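Local coordinates for argonaute protein (Marinitoga piezophila, PDB 5I4A) that uses short guide RNAs with a 5'-hydroxyl end to find and cleave complementary single-stranded target DNA, at residues L542-K547 with E583-E588. Numbering follows the deposited sequence.
Sequences LVEVNK and EVKILE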
loop_
_atom_site.group_PDB
_atom_site.type_symbol
_atom_site.label_atom_id
_atom_site.label_comp_id
_atom_site.label_asym_id
_atom_site.label_seq_id
_atom_site.Cartn_x
_atom_site.Cartn_y
_atom_site.Cartn_z
ATOM N N LEU A 542 -2.275 2.944 -20.397
ATOM C CA LEU A 542 -1.612 3.545 -19.246
ATOM C C LEU A 542 -2.616 3.648 -18.110
ATOM O O LEU A 542 -3.670 4.275 -18.263
ATOM C CB LEU A 542 -1.038 4.916 -19.596
ATOM C CG LEU A 542 0.038 4.845 -20.678
ATOM C CD1 LEU A 542 0.768 6.174 -20.818
ATOM C CD2 LEU A 542 1.000 3.716 -20.353
ATOM N N VAL A 543 -2.288 3.035 -16.975
ATOM C CA VAL A 543 -3.221 2.861 -15.872
ATOM C C VAL A 543 -2.596 3.416 -14.601
ATOM O O VAL A 543 -1.455 3.078 -14.264
ATOM C CB VAL A 543 -3.602 1.382 -15.684
ATOM C CG1 VAL A 543 -4.586 1.238 -14.545
ATOM C CG2 VAL A 543 -4.173 0.806 -16.972
ATOM N N GLU A 544 -3.343 4.263 -13.897
ATOM C CA GLU A 544 -2.937 4.776 -12.596
ATOM C C GLU A 544 -3.727 4.044 -11.520
ATOM O O GLU A 544 -4.962 4.019 -11.559
ATOM C CB GLU A 544 -3.168 6.283 -12.499
ATOM C CG GLU A 544 -2.300 7.100 -13.433
ATOM C CD GLU A 544 -2.557 8.588 -13.309
ATOM O OE1 GLU A 544 -3.619 8.966 -12.768
ATOM O OE2 GLU A 544 -1.693 9.379 -13.744
ATOM N N VAL A 545 -3.013 3.448 -10.570
ATOM C CA VAL A 545 -3.608 2.672 -9.490
ATOM C C VAL A 545 -3.326 3.382 -8.174
ATOM O O VAL A 545 -2.170 3.689 -7.861
ATOM C CB VAL A 545 -3.065 1.233 -9.467
ATOM C CG1 VAL A 545 -3.697 0.445 -8.339
ATOM C CG2 VAL A 545 -3.314 0.549 -10.804
ATOM N N ASN A 546 -4.379 3.640 -7.406
ATOM C CA ASN A 546 -4.271 4.300 -6.107
ATOM C C ASN A 546 -4.787 3.333 -5.047
ATOM O O ASN A 546 -5.998 3.200 -4.851
ATOM C CB ASN A 546 -5.045 5.618 -6.092
ATOM C CG ASN A 546 -4.890 6.375 -4.781
ATOM O OD1 ASN A 546 -4.119 5.981 -3.907
ATOM N ND2 ASN A 546 -5.621 7.476 -4.644
ATOM N N LYS A 547 -3.862 2.663 -4.358
ATOM C CA LYS A 547 -4.235 1.757 -3.280
ATOM C C LYS A 547 -4.757 2.494 -2.055
ATOM O O LYS A 547 -5.270 1.848 -1.136
ATOM C CB LYS A 547 -3.035 0.896 -2.885
ATOM C CG LYS A 547 -1.977 1.647 -2.098
ATOM C CD LYS A 547 -0.595 1.431 -2.689
ATOM C CE LYS A 547 0.493 1.917 -1.747
ATOM N NZ LYS A 547 1.843 1.601 -2.282
ATOM N N GLU A 583 -8.275 2.492 -6.505
ATOM C CA GLU A 583 -8.706 3.289 -7.644
ATOM C C GLU A 583 -7.912 2.915 -8.887
ATOM O O GLU A 583 -6.697 2.713 -8.826
ATOM C CB GLU A 583 -8.540 4.781 -7.354
ATOM C CG GLU A 583 -9.835 5.558 -7.375
ATOM C CD GLU A 583 -9.623 7.043 -7.185
ATOM O OE1 GLU A 583 -9.324 7.732 -8.184
ATOM O OE2 GLU A 583 -9.747 7.519 -6.035
ATOM N N VAL A 584 -8.609 2.824 -10.015
ATOM C CA VAL A 584 -8.013 2.465 -11.296
ATOM C C VAL A 584 -8.443 3.512 -12.314
ATOM O O VAL A 584 -9.645 3.693 -12.548
ATOM C CB VAL A 584 -8.438 1.058 -11.753
ATOM C CG1 VAL A 584 -7.645 0.628 -12.966
ATOM C CG2 VAL A 584 -8.278 0.051 -10.623
ATOM N N LYS A 585 -7.473 4.197 -12.916
ATOM C CA LYS A 585 -7.749 5.266 -13.871
ATOM C C LYS A 585 -7.023 4.979 -15.176
ATOM O O LYS A 585 -5.791 4.926 -15.202
ATOM C CB LYS A 585 -7.319 6.627 -13.320
ATOM C CG LYS A 585 -7.508 7.771 -14.306
ATOM C CD LYS A 585 -6.900 9.068 -13.803
ATOM C CE LYS A 585 -7.227 10.206 -14.745
ATOM N NZ LYS A 585 -6.971 9.828 -16.168
ATOM N N ILE A 586 -7.783 4.817 -16.258
ATOM C CA ILE A 586 -7.208 4.601 -17.586
ATOM C C ILE A 586 -6.740 5.958 -18.106
ATOM O O ILE A 586 -7.534 6.737 -18.634
ATOM C CB ILE A 586 -8.206 3.945 -18.543
ATOM C CG1 ILE A 586 -8.877 2.739 -17.882
ATOM C CG2 ILE A 586 -7.503 3.519 -19.826
ATOM C CD1 ILE A 586 -7.935 1.585 -17.613
ATOM N N LEU A 587 -5.449 6.247 -17.956
ATOM C CA LEU A 587 -4.904 7.497 -18.478
ATOM C C LEU A 587 -4.952 7.523 -19.999
ATOM O O LEU A 587 -5.403 8.504 -20.602
ATOM C CB LEU A 587 -3.470 7.693 -17.986
ATOM C CG LEU A 587 -3.243 8.685 -16.848
ATOM C CD1 LEU A 587 -1.766 9.011 -16.731
ATOM C CD2 LEU A 587 -4.049 9.952 -17.068
ATOM N N GLU A 588 -4.486 6.453 -20.632
ATOM C CA GLU A 588 -4.451 6.354 -22.080
ATOM C C GLU A 588 -4.850 4.937 -22.463
ATOM O O GLU A 588 -4.723 4.000 -21.669
ATOM C CB GLU A 588 -3.064 6.687 -22.640
ATOM C CG GLU A 588 -3.079 7.500 -23.923
ATOM C CD GLU A 588 -3.438 8.954 -23.683
ATOM O OE1 GLU A 588 -2.675 9.649 -22.979
ATOM O OE2 GLU A 588 -4.488 9.396 -24.189
#
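Two antiparallel neighbours in the central sheet of the RNase H-fold PIWI domain, strands 539-546 and 582-589, pair side by side, with a classic beta bulge where Leu587 and Glu588 both face Leu542. The carbonyl O of Leu542 takes a weak bond from each of their amides, while Leu542 N donates to Glu588 O. Beyond the bulge the pairing is regular, and Glu544 N points almost straight at Lys585 O (2.9 Å, 171° at the hydrogen).

Glu544 shows how a long acidic chain suits the face it shares with Lys585. Its CB lies 4.0 Å from Lys585 O; CG, set beside the backbone N (chi1 -66°), passes Leu587 CD1 at 3.8 Å. The extended chain then brings CD against Leu587 CD1 at 3.5 Å, and the carboxylate splits its tasks: OE1 lies 3.4 Å from Lys585 CD, whereas OE2 accepts a hydrogen bond from Phe522 N and sits 3.0 Å from Leu587 CD1. An alanine here would probably leave that amide without this acceptor and remove the CG, CD and carboxylate contacts with Leu587.

The other face is apolar, lined by branched side chains: Val543, Val584 and Ile586 meet helix 595-605, whose Ile602 touches both valines, while Val545 touches Leu623 of helix 621-631. Val543 and Val584 cross obliquely, their CG1 methyls pressed unusually close at 3.5 Å.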